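Local atomic coordinates of CCHC-type domain-containing protein (Trypanosoma brucei brucei, PDB entry 7C45), a protein that binds uridine-rich RNA and probably acts as a 3'-5' exoribonuclease of the RNase D type that trims guide RNAs. Residues V29-G34 with S64-V69; L99-R104 with D123-F128; S137-S142 with P240-R245. All blocks are in the same frame, centred on the assembly; numbering follows the deposited sequence.

In the fold
The three contacts follow one another along the chain, and none nests within or crosses another. Contact 1 closes first. It sets the end of helix 22-33 against the turn between strands 57-64 and 70-74 in the exonuclease domain. Contact 2 closes the crossover from strand 97-100 through helix 104-114 to strand 121-123, near the centre of the chain. Contact 3 spans almost a hundred residues and joins the loop after helix 124-136 to the loop before helix 245-251. Contacts 2 and 3 touch through Gln-125 with Arg-141 and Arg-104 with Pro-240, beside the same RNA. Contacts 1 and 3 lie on opposite sides of the chain's centre.

Contact 1 of 3, residues V29-G34 with S64-V69; sequences VTSLQG and SDAKPV
The last turn of helix 22-33 rests against the tight turn between strands 57-64 and 70-74 in the exonuclease domain. Gly-34 CA and Ala-66 CA, 5.9 Å apart, are the nearest pair of CA atoms between the two segments.

The polar link runs through one water. Ser-31 OG is anti to its backbone N (chi1 174°), and this carries the hydroxyl off the helix toward the turn. The water is hydrogen-bonded to both hydroxyls, its oxygen 2.8 Å from Ser-31 OG and 2.6 Å from Ser-64 OG. Ser-64 OG has a second task: it accepts a hydrogen bond of 2.8 Å from Ala-66 N, nearly straight at 160°. This is an ST turn, set inside a type I beta turn from Ser-64 to Lys-67. One hydroxyl therefore shapes the turn and also holds the bridging water.

The remaining contacts are van der Waals. Ala-66 points its methyl at the end of the helix, with CB 3.4 Å from Ser-31 O and 3.9 Å from Gly-34 C. Ser-31 O already accepts a hydrogen bond from Gly-34 N. Lys-67 passes alongside the serine with its aliphatic part, CB lying 3.5 Å from Ser-31 OG. Leu-32 starts away from the turn, but its CD2 branch swings back to 3.7 Å from Ser-64 CB.

Leu-32 also packs on Met-87 and Leu-90 of helix 80-92 and on Phe-71 and Phe-73 of strand 70-74. Asp-65 OD1 accepts from the backbone N atoms of Arg-36 and Ser-37, and so ties the turn to the chain that follows the helix.

No direct hydrogen bond joins the two segments. Their polar link thus depends on one water between two serine hydroxyls, and the rest is van der Waals contact of Ala-66, the Lys-67 aliphatic part and Leu-32 CD2.

Contact 2 of 3, residues L99-R104 with D123-F128; sequences LFFDCR and DLQVFF. With nucleotides of chain B.
The Asp-123 carboxylate grips the chain just past strand 97-100. OD1 accepts from Asp-102 N at 3.0 Å, and OD2 accepts from Cys-103 N at 2.9 Å. Strands 97-100 and 121-123 are parallel neighbours in a beta-alpha-beta crossover, and Phe-100 bridges Asp-123. Asp-123 is also the N-cap of helix 124-136: its OD1 takes Val-126 N, met from well above the carboxylate plane. The backbone bond from Leu-124 N to Phe-100 O is 2.8 Å long and nearly straight (167°).

Asp-102 repeats the theme and caps helix 104-114 by accepting from Arg-104 N. Arg-104 holds it side-on, with NE on OD1 and NH2 on OD2. The pairing probably keeps Asp-102 ionised despite the nearby Asp-123.

Both segments read the RNA ribose. Asp-102 OD2 accepts a very short bond of 2.5 Å from O2' of U8 of chain B. Gln-125 NE2 donates to the same U8 O2' at 2.8 Å. This double grip is consistent with selection of RNA by its 2'-hydroxyl.

Leu-99 and Leu-124 meet through their CD2 branches. The same Gln-125 also packs through a CH-pi contact, with CB over the face of the Phe-101 ring, 3.6 Å from its centroid.

Contact 3 of 3, residues S137-S142 with P240-R245; sequences SVNRRS and PAEVNR. With nucleotides of chain B.
Two loops meet at a single beta bridge between Arg-140 and Glu-242, flanked by the hydrogen bonds from Val-243 N to Asn-139 O (2.8 Å) and from Arg-141 N to Ala-241 O (2.9 Å). The bridge joins the loop after helix 124-136 of the exonuclease domain to the chain beyond helix 212-226.

Asn-139 carries most of the side-chain contact. Its CG sits between the backbone N and the carbonyl carbon (chi1 74°), which turns the amide onto the other loop. ND2 uses both its hydrogens. It donates to Val-243 O at 2.8 Å and to the anti lone pair of Glu-242 OE1 at 2.9 Å. Glu-242 OE2 is hydrogen-bonded to Thr-239 OG1. The Arg-245 guanidinium lies over the amide of Asn-139, the planes 31° apart.

Arg-141 extends across Val-243. Its NE donates to Glu-242 O at 2.8 Å, and Val-243 CG2 covers one guanidinium face. Its NH2 forms a salt bridge with Asp-237.

The RNA lies along the joined loops. Pro-240 CB touches the base of U8 of chain B. C5 of U6 of chain B lies over one face of the Arg-140 guanidinium, toward its rim, and U6 N3 donates to Ser-142 OG at 2.7 Å.

Contact 1 of 3, residues V29-G34 with S64-V69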
loop_
_atom_site.group_PDB
_atom_site.type_symbol
_atom_site.label_atom_id
_atom_site.label_comp_id
_atom_site.label_asym_id
_atom_site.label_seq_id
_atom_site.Cartn_x
_atom_site.Cartn_y
_atom_site.Cartn_z
ATOM N N VAL A 29 -16.609 13.896 2.689
ATOM C CA VAL A 29 -17.115 12.939 3.667
ATOM C C VAL A 29 -18.391 12.265 3.166
ATOM O O VAL A 29 -18.532 11.041 3.247
ATOM C CB VAL A 29 -17.348 13.637 5.016
ATOM C CG1 VAL A 29 -18.151 12.763 5.923
ATOM C CG2 VAL A 29 -15.997 13.980 5.654
ATOM N N THR A 30 -19.347 13.054 2.668
ATOM C CA THR A 30 -20.566 12.442 2.132
ATOM C C THR A 30 -20.250 11.432 1.023
ATOM O O THR A 30 -20.860 10.362 0.965
ATOM C CB THR A 30 -21.529 13.511 1.628
ATOM O OG1 THR A 30 -21.822 14.425 2.677
ATOM C CG2 THR A 30 -22.822 12.872 1.166
ATOM N N SER A 31 -19.295 11.736 0.145
ATOM C CA SER A 31 -18.928 10.771 -0.896
ATOM C C SER A 31 -18.367 9.492 -0.295
ATOM O O SER A 31 -18.821 8.384 -0.606
ATOM C CB SER A 31 -17.910 11.382 -1.842
ATOM O OG SER A 31 -17.446 10.411 -2.761
ATOM N N LEU A 32 -17.375 9.626 0.583
ATOM C CA LEU A 32 -16.750 8.440 1.150
ATOM C C LEU A 32 -17.729 7.639 1.990
ATOM O O LEU A 32 -17.571 6.423 2.126
ATOM C CB LEU A 32 -15.542 8.839 1.993
ATOM C CG LEU A 32 -14.403 9.500 1.268
ATOM C CD1 LEU A 32 -13.426 10.073 2.297
ATOM C CD2 LEU A 32 -13.710 8.518 0.327
ATOM N N GLN A 33 -18.752 8.298 2.547
ATOM C CA GLN A 33 -19.761 7.590 3.331
ATOM C C GLN A 33 -20.500 6.534 2.527
ATOM O O GLN A 33 -21.027 5.577 3.108
ATOM C CB GLN A 33 -20.768 8.576 3.906
ATOM C CG GLN A 33 -20.277 9.184 5.175
ATOM C CD GLN A 33 -21.222 10.204 5.737
ATOM O OE1 GLN A 33 -22.066 10.748 5.037
ATOM N NE2 GLN A 33 -21.067 10.487 7.019
ATOM N N GLY A 34 -20.604 6.704 1.218
ATOM C CA GLY A 34 -21.222 5.703 0.369
ATOM C C GLY A 34 -20.281 4.656 -0.197
ATOM O O GLY A 34 -20.680 3.887 -1.071
ATOM N N SER A 64 -11.989 6.054 -3.291
ATOM C CA SER A 64 -12.978 5.035 -2.967
ATOM C C SER A 64 -13.702 4.562 -4.221
ATOM O O SER A 64 -13.585 5.142 -5.298
ATOM C CB SER A 64 -13.997 5.555 -1.950
ATOM O OG SER A 64 -15.133 6.103 -2.603
ATOM N N ASP A 65 -14.453 3.480 -4.060
ATOM C CA ASP A 65 -15.295 2.990 -5.144
ATOM C C ASP A 65 -16.573 3.811 -5.323
ATOM O O ASP A 65 -17.357 3.502 -6.218
ATOM C CB ASP A 65 -15.637 1.515 -4.908
ATOM C CG ASP A 65 -16.409 1.296 -3.617
ATOM O OD1 ASP A 65 -16.242 2.077 -2.675
ATOM O OD2 ASP A 65 -17.208 0.342 -3.552
ATOM N N ALA A 66 -16.802 4.851 -4.515
ATOM C CA ALA A 66 -18.019 5.655 -4.627
ATOM C C ALA A 66 -17.891 6.828 -5.599
ATOM O O ALA A 66 -18.906 7.473 -5.902
ATOM C CB ALA A 66 -18.431 6.196 -3.239
ATOM N N LYS A 67 -16.683 7.119 -6.110
ATOM C CA LYS A 67 -16.534 8.309 -6.931
ATOM C C LYS A 67 -15.177 8.296 -7.623
ATOM O O LYS A 67 -14.173 7.918 -7.006
ATOM C CB LYS A 67 -16.720 9.561 -6.072
ATOM C CG LYS A 67 -16.738 10.847 -6.858
ATOM C CD LYS A 67 -16.806 12.062 -5.976
ATOM C CE LYS A 67 -17.610 13.156 -6.647
ATOM N NZ LYS A 67 -18.910 12.638 -7.173
ATOM N N PRO A 68 -15.101 8.675 -8.897
ATOM C CA PRO A 68 -13.833 8.611 -9.653
ATOM C C PRO A 68 -12.956 9.827 -9.414
ATOM O O PRO A 68 -12.665 10.609 -10.328
ATOM C CB PRO A 68 -14.330 8.549 -11.108
ATOM C CG PRO A 68 -15.570 9.355 -11.075
ATOM C CD PRO A 68 -16.234 9.007 -9.780
ATOM N N VAL A 69 -12.510 9.988 -8.165
ATOM C CA VAL A 69 -11.715 11.141 -7.766
ATOM C C VAL A 69 -10.754 10.692 -6.672
ATOM O O VAL A 69 -11.034 9.746 -5.936
ATOM C CB VAL A 69 -12.603 12.312 -7.257
ATOM C CG1 VAL A 69 -13.173 12.005 -5.897
ATOM C CG2 VAL A 69 -11.833 13.626 -7.211
HETATM O O HOH W 1 -15.254 8.743 -2.718
#

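Contact 2 of 3, residues L99-R104 with D123-F128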
loop_
_atom_site.group_PDB
_atom_site.type_symbol
_atom_site.label_atom_id
_atom_site.label_comp_id
_atom_site.label_asym_id
_atom_site.label_seq_id
_atom_site.Cartn_x
_atom_site.Cartn_y
_atom_site.Cartn_z
ATOM N N LEU A 99 -8.223 0.392 2.681
ATOM C CA LEU A 99 -7.111 -0.252 1.995
ATOM C C LEU A 99 -5.844 0.577 2.167
ATOM O O LEU A 99 -5.830 1.766 1.837
ATOM C CB LEU A 99 -7.422 -0.398 0.507
ATOM C CG LEU A 99 -8.684 -1.188 0.158
ATOM C CD1 LEU A 99 -9.119 -0.832 -1.247
ATOM C CD2 LEU A 99 -8.417 -2.671 0.249
ATOM N N PHE A 100 -4.773 -0.063 2.630
ATOM C CA PHE A 100 -3.486 0.590 2.833
ATOM C C PHE A 100 -2.426 -0.152 2.040
ATOM O O PHE A 100 -2.632 -1.290 1.623
ATOM C CB PHE A 100 -3.051 0.596 4.304
ATOM C CG PHE A 100 -3.789 1.591 5.165
ATOM C CD1 PHE A 100 -4.997 1.255 5.740
ATOM C CD2 PHE A 100 -3.256 2.837 5.401
ATOM C CE1 PHE A 100 -5.674 2.160 6.547
ATOM C CE2 PHE A 100 -3.916 3.754 6.213
ATOM C CZ PHE A 100 -5.132 3.412 6.776
ATOM N N PHE A 101 -1.284 0.497 1.861
ATOM C CA PHE A 101 -0.065 -0.170 1.399
ATOM C C PHE A 101 1.011 0.158 2.434
ATOM O O PHE A 101 1.585 1.260 2.434
ATOM C CB PHE A 101 0.350 0.260 -0.005
ATOM C CG PHE A 101 1.441 -0.607 -0.587
ATOM C CD1 PHE A 101 1.110 -1.769 -1.251
ATOM C CD2 PHE A 101 2.776 -0.282 -0.437
ATOM C CE1 PHE A 101 2.091 -2.582 -1.786
ATOM C CE2 PHE A 101 3.760 -1.096 -0.951
ATOM C CZ PHE A 101 3.415 -2.250 -1.631
ATOM N N ASP A 102 1.262 -0.816 3.315
ATOM C CA ASP A 102 1.998 -0.661 4.564
ATOM C C ASP A 102 1.277 0.333 5.466
ATOM O O ASP A 102 1.518 1.544 5.373
ATOM C CB ASP A 102 3.458 -0.226 4.339
ATOM C CG ASP A 102 4.304 -0.343 5.629
ATOM O OD1 ASP A 102 3.701 -0.572 6.687
ATOM O OD2 ASP A 102 5.538 -0.208 5.574
ATOM N N CYS A 103 0.435 -0.176 6.368
ATOM C CA CYS A 103 -0.384 0.665 7.239
ATOM C C CYS A 103 0.340 1.105 8.503
ATOM O O CYS A 103 -0.208 1.900 9.268
ATOM C CB CYS A 103 -1.657 -0.076 7.664
ATOM S SG CYS A 103 -1.421 -1.511 8.728
ATOM N N ARG A 104 1.555 0.627 8.739
ATOM C CA ARG A 104 2.100 0.685 10.096
ATOM C C ARG A 104 2.305 2.119 10.562
ATOM O O ARG A 104 1.771 2.539 11.593
ATOM C CB ARG A 104 3.412 -0.093 10.157
ATOM C CG ARG A 104 3.205 -1.604 10.085
ATOM C CD ARG A 104 4.562 -2.322 9.963
ATOM N NE ARG A 104 5.261 -1.847 8.797
ATOM C CZ ARG A 104 6.518 -2.153 8.504
ATOM N NH1 ARG A 104 7.204 -2.986 9.290
ATOM N NH2 ARG A 104 7.072 -1.628 7.420
ATOM N N ASP A 123 -4.294 -4.421 4.423
ATOM C CA ASP A 123 -2.999 -3.898 4.003
ATOM C C ASP A 123 -2.547 -4.702 2.791
ATOM O O ASP A 123 -2.242 -5.894 2.901
ATOM C CB ASP A 123 -1.999 -3.983 5.154
ATOM C CG ASP A 123 -0.649 -3.380 4.817
ATOM O OD1 ASP A 123 -0.245 -3.332 3.653
ATOM O OD2 ASP A 123 0.028 -2.949 5.775
ATOM N N LEU A 124 -2.535 -4.065 1.626
ATOM C CA LEU A 124 -2.267 -4.821 0.405
ATOM C C LEU A 124 -0.798 -5.218 0.292
ATOM O O LEU A 124 -0.472 -6.216 -0.371
ATOM C CB LEU A 124 -2.702 -4.017 -0.814
ATOM C CG LEU A 124 -4.208 -3.788 -0.942
ATOM C CD1 LEU A 124 -4.497 -3.116 -2.288
ATOM C CD2 LEU A 124 -5.029 -5.084 -0.773
ATOM N N GLN A 125 0.109 -4.459 0.907
ATOM C CA GLN A 125 1.496 -4.917 0.948
ATOM C C GLN A 125 1.596 -6.224 1.708
ATOM O O GLN A 125 2.252 -7.173 1.255
ATOM C CB GLN A 125 2.396 -3.871 1.605
ATOM C CG GLN A 125 3.877 -4.203 1.510
ATOM C CD GLN A 125 4.739 -3.274 2.352
ATOM O OE1 GLN A 125 4.544 -3.161 3.551
ATOM N NE2 GLN A 125 5.674 -2.583 1.709
ATOM N N VAL A 126 0.939 -6.288 2.871
ATOM C CA VAL A 126 0.876 -7.525 3.652
ATOM C C VAL A 126 0.228 -8.646 2.833
ATOM O O VAL A 126 0.696 -9.794 2.856
ATOM C CB VAL A 126 0.138 -7.286 4.981
ATOM C CG1 VAL A 126 -0.045 -8.572 5.743
ATOM C CG2 VAL A 126 0.930 -6.297 5.846
ATOM N N PHE A 127 -0.860 -8.330 2.112
ATOM C CA PHE A 127 -1.497 -9.310 1.223
ATOM C C PHE A 127 -0.469 -9.913 0.270
ATOM O O PHE A 127 -0.347 -11.142 0.152
ATOM C CB PHE A 127 -2.644 -8.651 0.444
ATOM C CG PHE A 127 -3.805 -9.588 0.116
ATOM C CD1 PHE A 127 -3.575 -10.863 -0.342
ATOM C CD2 PHE A 127 -5.110 -9.175 0.300
ATOM C CE1 PHE A 127 -4.640 -11.728 -0.654
ATOM C CE2 PHE A 127 -6.192 -10.025 0.021
ATOM C CZ PHE A 127 -5.944 -11.307 -0.456
ATOM N N PHE A 128 0.305 -9.060 -0.393
ATOM C CA PHE A 128 1.296 -9.563 -1.339
ATOM C C PHE A 128 2.353 -10.395 -0.630
ATOM O O PHE A 128 2.740 -11.461 -1.118
ATOM C CB PHE A 128 1.946 -8.415 -2.103
ATOM C CG PHE A 128 2.847 -8.870 -3.231
ATOM C CD1 PHE A 128 2.304 -9.264 -4.445
ATOM C CD2 PHE A 128 4.215 -8.915 -3.070
ATOM C CE1 PHE A 128 3.122 -9.683 -5.478
ATOM C CE2 PHE A 128 5.040 -9.326 -4.105
ATOM C CZ PHE A 128 4.497 -9.703 -5.305
ATOM P P U B 8 12.524 -1.125 0.191
ATOM O OP1 U B 8 13.701 -0.774 1.015
ATOM O OP2 U B 8 12.569 -2.385 -0.590
ATOM O "O5'" U B 8 11.277 -1.061 1.162
ATOM C "C5'" U B 8 10.161 -1.907 0.975
ATOM C "C4'" U B 8 9.090 -1.586 1.974
ATOM O "O4'" U B 8 9.605 -1.765 3.314
ATOM C "C3'" U B 8 8.562 -0.162 1.969
ATOM O "O3'" U B 8 7.596 0.035 0.957
ATOM C "C2'" U B 8 8.003 -0.017 3.376
ATOM O "O2'" U B 8 6.742 -0.674 3.489
ATOM C "C1'" U B 8 9.021 -0.826 4.180
ATOM N N1 U B 8 10.124 0.002 4.727
ATOM C C2 U B 8 9.882 0.688 5.888
ATOM O O2 U B 8 8.796 0.674 6.430
ATOM N N3 U B 8 10.956 1.413 6.361
ATOM C C4 U B 8 12.213 1.453 5.776
ATOM O O4 U B 8 13.110 2.128 6.291
ATOM C C5 U B 8 12.376 0.681 4.585
ATOM C C6 U B 8 11.341 -0.014 4.112
ATOM P P U B 9 7.388 1.485 0.299
ATOM O OP1 U B 9 6.356 1.306 -0.752
ATOM O OP2 U B 9 8.735 1.985 -0.058
ATOM O "O5'" U B 9 6.851 2.361 1.513
ATOM C "C5'" U B 9 5.467 2.429 1.838
ATOM C "C4'" U B 9 5.174 3.260 3.075
ATOM O "O4'" U B 9 5.990 2.853 4.197
ATOM C "C3'" U B 9 5.406 4.760 2.990
ATOM O "O3'" U B 9 4.382 5.431 2.297
ATOM C "C2'" U B 9 5.518 5.164 4.454
ATOM O "O2'" U B 9 4.241 5.258 5.076
ATOM C "C1'" U B 9 6.244 3.958 5.037
ATOM N N1 U B 9 7.700 4.175 5.101
ATOM C C2 U B 9 8.198 5.003 6.108
ATOM O O2 U B 9 7.509 5.559 6.940
ATOM N N3 U B 9 9.557 5.170 6.115
ATOM C C4 U B 9 10.456 4.608 5.232
ATOM O O4 U B 9 11.652 4.856 5.367
ATOM C C5 U B 9 9.867 3.775 4.222
ATOM C C6 U B 9 8.540 3.589 4.187
#

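Contact 3 of 3, residues S137-S142 with P240-R245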
loop_
_atom_site.group_PDB
_atom_site.type_symbol
_atom_site.label_atom_id
_atom_site.label_comp_id
_atom_site.label_asym_id
_atom_site.label_seq_id
_atom_site.Cartn_x
_atom_site.Cartn_y
_atom_site.Cartn_z
ATOM N N SER A 137 7.655 -19.208 1.457
ATOM C CA SER A 137 8.218 -18.906 2.780
ATOM C C SER A 137 9.054 -17.626 2.747
ATOM O O SER A 137 10.041 -17.494 3.474
ATOM C CB SER A 137 9.051 -20.069 3.333
ATOM O OG SER A 137 8.268 -21.232 3.485
ATOM N N VAL A 138 8.647 -16.689 1.902
ATOM C CA VAL A 138 9.256 -15.375 1.800
ATOM C C VAL A 138 8.389 -14.406 2.598
ATOM O O VAL A 138 7.167 -14.358 2.398
ATOM C CB VAL A 138 9.374 -14.943 0.333
ATOM C CG1 VAL A 138 9.596 -13.439 0.220
ATOM C CG2 VAL A 138 10.503 -15.722 -0.365
ATOM N N ASN A 139 9.018 -13.651 3.515
ATOM C CA ASN A 139 8.317 -12.659 4.332
ATOM C C ASN A 139 8.741 -11.220 4.029
ATOM O O ASN A 139 8.463 -10.324 4.819
ATOM C CB ASN A 139 8.499 -12.945 5.824
ATOM C CG ASN A 139 9.887 -12.597 6.325
ATOM O OD1 ASN A 139 10.868 -12.686 5.580
ATOM N ND2 ASN A 139 9.972 -12.185 7.593
ATOM N N ARG A 140 9.376 -10.988 2.896
ATOM C CA ARG A 140 9.785 -9.648 2.494
ATOM C C ARG A 140 8.585 -8.735 2.226
ATOM O O ARG A 140 7.600 -9.140 1.615
ATOM C CB ARG A 140 10.642 -9.757 1.239
ATOM C CG ARG A 140 11.125 -8.472 0.630
ATOM C CD ARG A 140 12.047 -8.803 -0.527
ATOM N NE ARG A 140 12.841 -7.660 -0.954
ATOM C CZ ARG A 140 13.927 -7.757 -1.709
ATOM N NH1 ARG A 140 14.596 -6.669 -2.059
ATOM N NH2 ARG A 140 14.346 -8.951 -2.109
ATOM N N ARG A 141 8.701 -7.484 2.654
ATOM C CA ARG A 141 7.800 -6.421 2.223
ATOM C C ARG A 141 8.367 -5.779 0.965
ATOM O O ARG A 141 9.468 -5.220 0.986
ATOM C CB ARG A 141 7.626 -5.358 3.308
ATOM C CG ARG A 141 6.896 -5.810 4.548
ATOM C CD ARG A 141 6.818 -4.637 5.542
ATOM N NE ARG A 141 6.158 -5.001 6.791
ATOM C CZ ARG A 141 4.857 -4.844 7.009
ATOM N NH1 ARG A 141 4.079 -4.302 6.067
ATOM N NH2 ARG A 141 4.346 -5.205 8.161
ATOM N N SER A 142 7.609 -5.834 -0.115
ATOM C CA SER A 142 8.030 -5.219 -1.360
ATOM C C SER A 142 7.419 -3.834 -1.496
ATOM O O SER A 142 6.342 -3.556 -0.971
ATOM C CB SER A 142 7.655 -6.097 -2.553
ATOM O OG SER A 142 8.416 -7.287 -2.492
ATOM N N PRO A 240 12.347 -3.296 9.155
ATOM C CA PRO A 240 11.211 -2.597 8.545
ATOM C C PRO A 240 10.676 -3.262 7.291
ATOM O O PRO A 240 9.463 -3.213 7.050
ATOM C CB PRO A 240 11.769 -1.199 8.243
ATOM C CG PRO A 240 12.882 -1.034 9.230
ATOM C CD PRO A 240 13.494 -2.391 9.384
ATOM N N ALA A 241 11.530 -3.896 6.490
ATOM C CA ALA A 241 11.078 -4.422 5.212
ATOM C C ALA A 241 10.715 -5.900 5.290
ATOM O O ALA A 241 10.908 -6.630 4.317
ATOM C CB ALA A 241 12.137 -4.174 4.139
ATOM N N GLU A 242 10.193 -6.362 6.425
ATOM C CA GLU A 242 9.660 -7.718 6.481
ATOM C C GLU A 242 8.363 -7.777 7.292
ATOM O O GLU A 242 7.956 -6.825 7.962
ATOM C CB GLU A 242 10.687 -8.713 7.040
ATOM C CG GLU A 242 11.148 -8.479 8.427
ATOM C CD GLU A 242 12.320 -9.395 8.771
ATOM O OE1 GLU A 242 12.129 -10.626 8.792
ATOM O OE2 GLU A 242 13.434 -8.877 8.988
ATOM N N VAL A 243 7.680 -8.913 7.165
ATOM C CA VAL A 243 6.499 -9.229 7.950
ATOM C C VAL A 243 6.893 -10.339 8.904
ATOM O O VAL A 243 7.432 -11.367 8.477
ATOM C CB VAL A 243 5.315 -9.655 7.062
ATOM C CG1 VAL A 243 4.178 -10.159 7.913
ATOM C CG2 VAL A 243 4.866 -8.491 6.182
ATOM N N ASN A 244 6.671 -10.100 10.188
ATOM C CA ASN A 244 6.883 -11.048 11.270
ATOM C C ASN A 244 6.487 -12.469 10.858
ATOM O O ASN A 244 5.341 -12.708 10.489
ATOM C CB ASN A 244 6.033 -10.547 12.453
ATOM C CG ASN A 244 6.225 -11.326 13.682
ATOM O OD1 ASN A 244 6.001 -12.515 13.692
ATOM N ND2 ASN A 244 6.640 -10.657 14.762
ATOM N N ARG A 245 7.452 -13.415 10.867
ATOM C CA ARG A 245 7.137 -14.797 10.473
ATOM C C ARG A 245 6.144 -15.455 11.419
ATOM O O ARG A 245 5.291 -16.236 10.980
ATOM C CB ARG A 245 8.403 -15.656 10.390
ATOM C CG ARG A 245 9.378 -15.210 9.349
ATOM C CD ARG A 245 10.427 -16.281 9.083
ATOM N NE ARG A 245 11.342 -15.832 8.054
ATOM C CZ ARG A 245 12.323 -14.962 8.270
ATOM N NH1 ARG A 245 13.116 -14.588 7.273
ATOM N NH2 ARG A 245 12.524 -14.469 9.485
ATOM P P U B 6 17.423 -6.712 -6.629
ATOM O OP1 U B 6 18.422 -5.649 -6.840
ATOM O OP2 U B 6 17.536 -7.600 -5.455
ATOM O "O5'" U B 6 15.980 -6.062 -6.548
ATOM C "C5'" U B 6 15.495 -5.213 -7.573
ATOM C "C4'" U B 6 14.371 -4.348 -7.056
ATOM O "O4'" U B 6 13.204 -5.176 -6.817
ATOM C "C3'" U B 6 14.649 -3.627 -5.738
ATOM O "O3'" U B 6 13.923 -2.407 -5.742
ATOM C "C2'" U B 6 14.025 -4.563 -4.710
ATOM O "O2'" U B 6 13.648 -3.967 -3.489
ATOM C "C1'" U B 6 12.807 -5.063 -5.466
ATOM N N1 U B 6 12.333 -6.371 -5.016
ATOM C C2 U B 6 11.172 -6.384 -4.278
ATOM O O2 U B 6 10.550 -5.375 -3.991
ATOM N N3 U B 6 10.741 -7.628 -3.897
ATOM C C4 U B 6 11.366 -8.818 -4.160
ATOM O O4 U B 6 10.853 -9.856 -3.731
ATOM C C5 U B 6 12.577 -8.711 -4.917
ATOM C C6 U B 6 13.027 -7.521 -5.316
ATOM P P U B 8 12.524 -1.125 0.191
ATOM O OP1 U B 8 13.701 -0.774 1.015
ATOM O OP2 U B 8 12.569 -2.385 -0.590
ATOM O "O5'" U B 8 11.277 -1.061 1.162
ATOM C "C5'" U B 8 10.161 -1.907 0.975
ATOM C "C4'" U B 8 9.090 -1.586 1.974
ATOM O "O4'" U B 8 9.605 -1.765 3.314
ATOM C "C3'" U B 8 8.562 -0.162 1.969
ATOM O "O3'" U B 8 7.596 0.035 0.957
ATOM C "C2'" U B 8 8.003 -0.017 3.376
ATOM O "O2'" U B 8 6.742 -0.674 3.489
ATOM C "C1'" U B 8 9.021 -0.826 4.180
ATOM N N1 U B 8 10.124 0.002 4.727
ATOM C C2 U B 8 9.882 0.688 5.888
ATOM O O2 U B 8 8.796 0.674 6.430
ATOM N N3 U B 8 10.956 1.413 6.361
ATOM C C4 U B 8 12.213 1.453 5.776
ATOM O O4 U B 8 13.110 2.128 6.291
ATOM C C5 U B 8 12.376 0.681 4.585
ATOM C C6 U B 8 11.341 -0.014 4.112
#